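Local coordinates for diaminopimelate decarboxylase (Psychromonas ingrahamii, PDB 4XG1), which probably catalyses the pyridoxal-phosphate-dependent decarboxylation of meso-diaminopimelate to L-lysine, the final step of this lysine pathway, at residues Asn70-Ala73 with Gly78-Ile81; Gln43-Ala48 with His54-Ala59. All coordinates share one frame; numbering follows the deposited sequence.

In the fold
Both interactions dock a helix on the parallel sheet of the TIM barrel, on neighbouring strands. Interaction 2 sets the C-terminal part of helix 35-49 against strand 54-59, the strand that follows it; interaction 1 sets helix 66-74 against strand 78-81. The strands are stitched together by probable hydrogen bonds, Gly78 N to Ile56 O (2.8 Å) and Asp80 N to Tyr58 O (2.7 Å). Their chemistry differs with depth. Interaction 1 is mostly buried and its helix-strand packing is apolar, centred on one phenylalanine, while its strand carries Asp80 to the cofactor nitrogen. Interaction 2, only partly buried, adds to an isoleucine anchor a histidine-carboxylate bond between partly exposed residues, and a water tying the carboxylate to the buried strand.

Interaction 1 (Asn70-Ala73 with Gly78-Ile81); sequences NLMA and GFDI. With LLP ((2S)-2-amino-6-[[3-hydroxy-2-methyl-5-(phosphonooxymethyl)pyridin-4-yl]methylideneamino]hexanoic acid), chain T.
Apolar packing between Met72, Ala73 and Phe79 makes this contact, with Phe79 reaching from the strand to the helix. Phe79 CG stands beside its own backbone N (chi1 -64°), which sends the far end of the ring toward the helix, where CZ lies 3.6 Å from Met72 CB. Approach to the ring is oblique here, but at its edge, near the ring plane, the backbone Ala73 N sits 3.7 Å from Phe79 CZ; the methyl Ala73 CB is looser, at 4.1 Å from the same atom. Met72 bends at chi2 (-58°), which leads its end away from the ring; the side chain also touches Ile38 and Trp42 of helix 35-49. Helix 66-74 and strand 78-81 are the second half of the beta-alpha-beta unit that starts with strand 54-59, a repeating element of the TIM barrel. Were Phe79 replaced by an alanine, the space its ring fills between helix and strand would probably be left as a gap, and Met72 CB would lose its aromatic partner. Polar contacts belong to the next residue along the strand: Asp80 OD2 comes within 3.2 Å of the pyridine nitrogen, LLP N1, and Asp80 OD1 is hydrogen-bonded to Ser103 OG, which helps fix the carboxylate beside the cofactor ring.

Interaction 2 (Gln43-Ala48 with His54-Ala59); sequences QAFDSA and HLICYA
His54 and Asp46 meet through one hydrogen bond, in which His54 NE2 donates to Asp46 OD1 over 2.7 Å with an N-H...O angle of 153°. The oxygen lies close to the imidazole plane, at the ring's edge, yet the donor reaches it from above the carboxylate plane, 50° out of it. The carboxylate reaches across from the helix to the histidine because its CG lies opposite the Asp46 backbone N about the first side-chain bond. The same OD1 also accepts from a water at 3.0 Å; that water in turn takes the backbone N-H of Ile56 at 2.8 Å from the Ile56 N, thus joining side chain and strand. Beside this polar group, Ile56 rests its CD1 against the helix, 3.3 Å from Phe45 CB and equally 3.3 Å from Asp46 N, a tight fit against the helix backbone.

In the next shell, His54 ND1 is hydrogen-bonded to His52 O, so both ring nitrogens are engaged and the ring's rotation is fixed; bonds to a carbonyl and a carboxylate are consistent with a charged imidazolium. Trp42 also packs on Ile56, while the Phe45 ring leads away to Pro275, Ala278 and Met257. Farther along the strand, Ala59 touches LLP.

The axes of the two segments pass 9.0 Å apart at 164°, nearly antiparallel: an outer helix lying along a barrel strand, characteristic of the TIM-barrel domain of the class-II Orn/Lys/Arg decarboxylase family, to which this enzyme belongs.

Interaction 1 (Asn70-Ala73 with Gly78-Ile81)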
# COMPACT_ATOMS: atom_id res chain seq x y z
N ASN B 70 -17.88 -13.70 -5.62
CA ASN B 70 -19.12 -14.42 -5.70
C ASN B 70 -19.56 -14.54 -7.13
O ASN B 70 -20.04 -15.58 -7.53
CB ASN B 70 -20.19 -13.70 -4.88
CG ASN B 70 -21.54 -14.39 -4.97
OD1 ASN B 70 -22.41 -13.90 -5.67
ND2 ASN B 70 -21.69 -15.54 -4.30
N LEU B 71 -19.37 -13.50 -7.92
CA LEU B 71 -19.66 -13.60 -9.33
C LEU B 71 -18.91 -14.77 -9.95
O LEU B 71 -19.50 -15.55 -10.70
CB LEU B 71 -19.28 -12.34 -10.07
CG LEU B 71 -20.10 -11.10 -9.76
CD1 LEU B 71 -19.65 -9.96 -10.69
CD2 LEU B 71 -21.59 -11.36 -9.94
N MET B 72 -17.63 -14.90 -9.65
CA MET B 72 -16.88 -16.00 -10.19
C MET B 72 -17.46 -17.32 -9.68
O MET B 72 -17.57 -18.29 -10.45
CB MET B 72 -15.41 -15.98 -9.75
CG MET B 72 -14.65 -14.71 -9.99
SD MET B 72 -14.57 -14.13 -11.67
CE MET B 72 -13.89 -12.54 -11.25
N ALA B 73 -17.74 -17.39 -8.38
CA ALA B 73 -18.18 -18.63 -7.75
C ALA B 73 -19.49 -19.15 -8.41
O ALA B 73 -19.64 -20.35 -8.62
CB ALA B 73 -18.39 -18.43 -6.28
N GLY B 78 -12.83 -21.57 -10.30
CA GLY B 78 -11.88 -21.88 -9.24
C GLY B 78 -11.18 -20.58 -8.83
O GLY B 78 -11.45 -19.52 -9.40
N PHE B 79 -10.30 -20.69 -7.84
CA PHE B 79 -9.64 -19.54 -7.27
C PHE B 79 -8.21 -19.86 -6.94
O PHE B 79 -7.90 -20.95 -6.47
CB PHE B 79 -10.35 -19.12 -6.01
CG PHE B 79 -11.75 -18.65 -6.27
CD1 PHE B 79 -12.00 -17.34 -6.65
CD2 PHE B 79 -12.82 -19.54 -6.18
CE1 PHE B 79 -13.29 -16.92 -6.94
CE2 PHE B 79 -14.11 -19.14 -6.47
CZ PHE B 79 -14.35 -17.82 -6.85
N ASP B 80 -7.34 -18.91 -7.23
CA ASP B 80 -5.94 -19.00 -6.82
C ASP B 80 -5.76 -18.02 -5.66
O ASP B 80 -6.10 -16.85 -5.79
CB ASP B 80 -5.06 -18.63 -8.02
CG ASP B 80 -3.59 -18.57 -7.67
OD1 ASP B 80 -3.13 -19.39 -6.84
OD2 ASP B 80 -2.90 -17.69 -8.27
N ILE B 81 -5.25 -18.50 -4.54
CA ILE B 81 -5.17 -17.74 -3.34
C ILE B 81 -3.74 -17.72 -2.88
O ILE B 81 -2.95 -18.59 -3.24
CB ILE B 81 -6.02 -18.32 -2.18
CG1 ILE B 81 -5.43 -19.63 -1.66
CG2 ILE B 81 -7.47 -18.48 -2.60
CD1 ILE B 81 -6.18 -20.19 -0.48
N1 LLP T . -0.55 -16.43 -10.03
C2 LLP T . 0.50 -16.11 -9.26
C2' LLP T . 1.27 -17.21 -8.58
C3 LLP T . 0.83 -14.68 -9.10
O3 LLP T . 1.89 -14.31 -8.35
C4 LLP T . 0.02 -13.67 -9.79
C4' LLP T . 0.30 -12.20 -9.72
C5 LLP T . -1.10 -14.15 -10.62
C6 LLP T . -1.33 -15.52 -10.67
C5' LLP T . -2.02 -13.22 -11.37
OP4 LLP T . -1.36 -12.45 -12.30
P LLP T . -2.10 -11.43 -13.29
OP1 LLP T . -3.03 -10.65 -12.38
OP2 LLP T . -1.00 -10.66 -14.06
OP3 LLP T . -2.76 -12.26 -14.41
N LLP T . 0.64 -5.28 -7.94
CA LLP T . 1.08 -5.49 -9.38
CB LLP T . 0.61 -6.84 -9.91
CG LLP T . 1.61 -7.98 -9.84
CD LLP T . 1.01 -9.23 -9.24
CE LLP T . 1.99 -10.41 -9.39
NZ LLP T . 1.51 -11.77 -9.05
C LLP T . 0.43 -4.43 -10.24
O LLP T . -0.39 -3.65 -9.79
OXT LLP T . 0.67 -4.32 -11.43

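Interaction 2 (Gln43-Ala48 with His54-Ala59)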
# COMPACT_ATOMS: atom_id res chain seq x y z
N GLN B 43 -15.51 -15.49 -18.88
CA GLN B 43 -16.03 -16.40 -19.91
C GLN B 43 -15.13 -16.46 -21.14
O GLN B 43 -14.86 -17.55 -21.63
CB GLN B 43 -17.46 -16.01 -20.32
CG GLN B 43 -18.48 -16.83 -19.55
CD GLN B 43 -19.73 -16.05 -19.23
OE1 GLN B 43 -19.93 -14.92 -19.73
NE2 GLN B 43 -20.61 -16.67 -18.45
N ALA B 44 -14.66 -15.31 -21.61
CA ALA B 44 -13.68 -15.27 -22.69
C ALA B 44 -12.58 -16.27 -22.45
O ALA B 44 -12.25 -17.02 -23.36
CB ALA B 44 -13.09 -13.89 -22.84
N PHE B 45 -12.10 -16.38 -21.21
CA PHE B 45 -11.11 -17.39 -20.87
C PHE B 45 -11.66 -18.82 -20.85
O PHE B 45 -11.03 -19.76 -21.32
CB PHE B 45 -10.53 -17.13 -19.46
CG PHE B 45 -9.30 -16.25 -19.42
CD1 PHE B 45 -8.08 -16.77 -19.72
CD2 PHE B 45 -9.38 -14.91 -19.06
CE1 PHE B 45 -6.95 -15.99 -19.70
CE2 PHE B 45 -8.26 -14.11 -19.05
CZ PHE B 45 -7.03 -14.67 -19.37
N ASP B 46 -12.82 -18.98 -20.21
CA ASP B 46 -13.37 -20.30 -19.98
C ASP B 46 -13.81 -20.96 -21.29
O ASP B 46 -13.45 -22.10 -21.58
CB ASP B 46 -14.56 -20.20 -19.06
CG ASP B 46 -15.08 -21.55 -18.64
OD1 ASP B 46 -14.30 -22.33 -18.04
OD2 ASP B 46 -16.30 -21.79 -18.91
N SER B 47 -14.57 -20.23 -22.09
CA SER B 47 -15.05 -20.73 -23.37
C SER B 47 -13.86 -21.16 -24.21
O SER B 47 -13.77 -22.33 -24.62
CB SER B 47 -15.85 -19.66 -24.12
OG SER B 47 -17.04 -19.39 -23.43
N ALA B 48 -12.94 -20.22 -24.43
CA ALA B 48 -11.80 -20.45 -25.29
C ALA B 48 -11.06 -21.72 -24.94
O ALA B 48 -10.47 -22.33 -25.82
CB ALA B 48 -10.88 -19.26 -25.26
N HIS B 54 -10.01 -28.25 -18.18
CA HIS B 54 -9.41 -27.07 -17.60
C HIS B 54 -10.11 -26.59 -16.35
O HIS B 54 -11.27 -26.92 -16.08
CB HIS B 54 -9.46 -25.95 -18.61
CG HIS B 54 -10.83 -25.43 -18.86
ND1 HIS B 54 -11.79 -26.14 -19.52
CD2 HIS B 54 -11.40 -24.24 -18.54
CE1 HIS B 54 -12.90 -25.43 -19.60
NE2 HIS B 54 -12.68 -24.26 -19.02
N LEU B 55 -9.37 -25.81 -15.57
CA LEU B 55 -9.97 -24.99 -14.53
C LEU B 55 -9.43 -23.56 -14.58
O LEU B 55 -8.24 -23.33 -14.73
CB LEU B 55 -9.74 -25.60 -13.16
CG LEU B 55 -10.39 -24.85 -12.01
CD1 LEU B 55 -11.89 -24.77 -12.20
CD2 LEU B 55 -10.06 -25.52 -10.71
N ILE B 56 -10.34 -22.61 -14.46
CA ILE B 56 -9.95 -21.23 -14.30
C ILE B 56 -10.00 -20.80 -12.86
O ILE B 56 -11.07 -20.69 -12.26
CB ILE B 56 -10.77 -20.36 -15.21
CG1 ILE B 56 -10.48 -20.87 -16.60
CG2 ILE B 56 -10.43 -18.90 -14.98
CD1 ILE B 56 -10.87 -19.92 -17.69
N CYS B 57 -8.81 -20.65 -12.31
CA CYS B 57 -8.59 -20.27 -10.92
C CYS B 57 -8.30 -18.76 -10.82
O CYS B 57 -7.17 -18.35 -10.82
CB CYS B 57 -7.43 -21.03 -10.36
SG CYS B 57 -7.84 -22.74 -10.17
N TYR B 58 -9.35 -17.95 -10.76
CA TYR B 58 -9.19 -16.51 -10.64
C TYR B 58 -8.22 -16.16 -9.56
O TYR B 58 -8.24 -16.74 -8.45
CB TYR B 58 -10.52 -15.85 -10.36
CG TYR B 58 -10.37 -14.41 -9.99
CD1 TYR B 58 -9.86 -13.49 -10.88
CD2 TYR B 58 -10.79 -13.97 -8.74
CE1 TYR B 58 -9.77 -12.13 -10.53
CE2 TYR B 58 -10.68 -12.63 -8.38
CZ TYR B 58 -10.18 -11.73 -9.28
OH TYR B 58 -10.11 -10.45 -8.90
N ALA B 59 -7.34 -15.21 -9.87
CA ALA B 59 -6.32 -14.78 -8.92
C ALA B 59 -6.89 -13.70 -7.96
O ALA B 59 -7.02 -12.54 -8.30
CB ALA B 59 -5.12 -14.24 -9.67
O HOH W 1 -12.99 -22.96 -15.40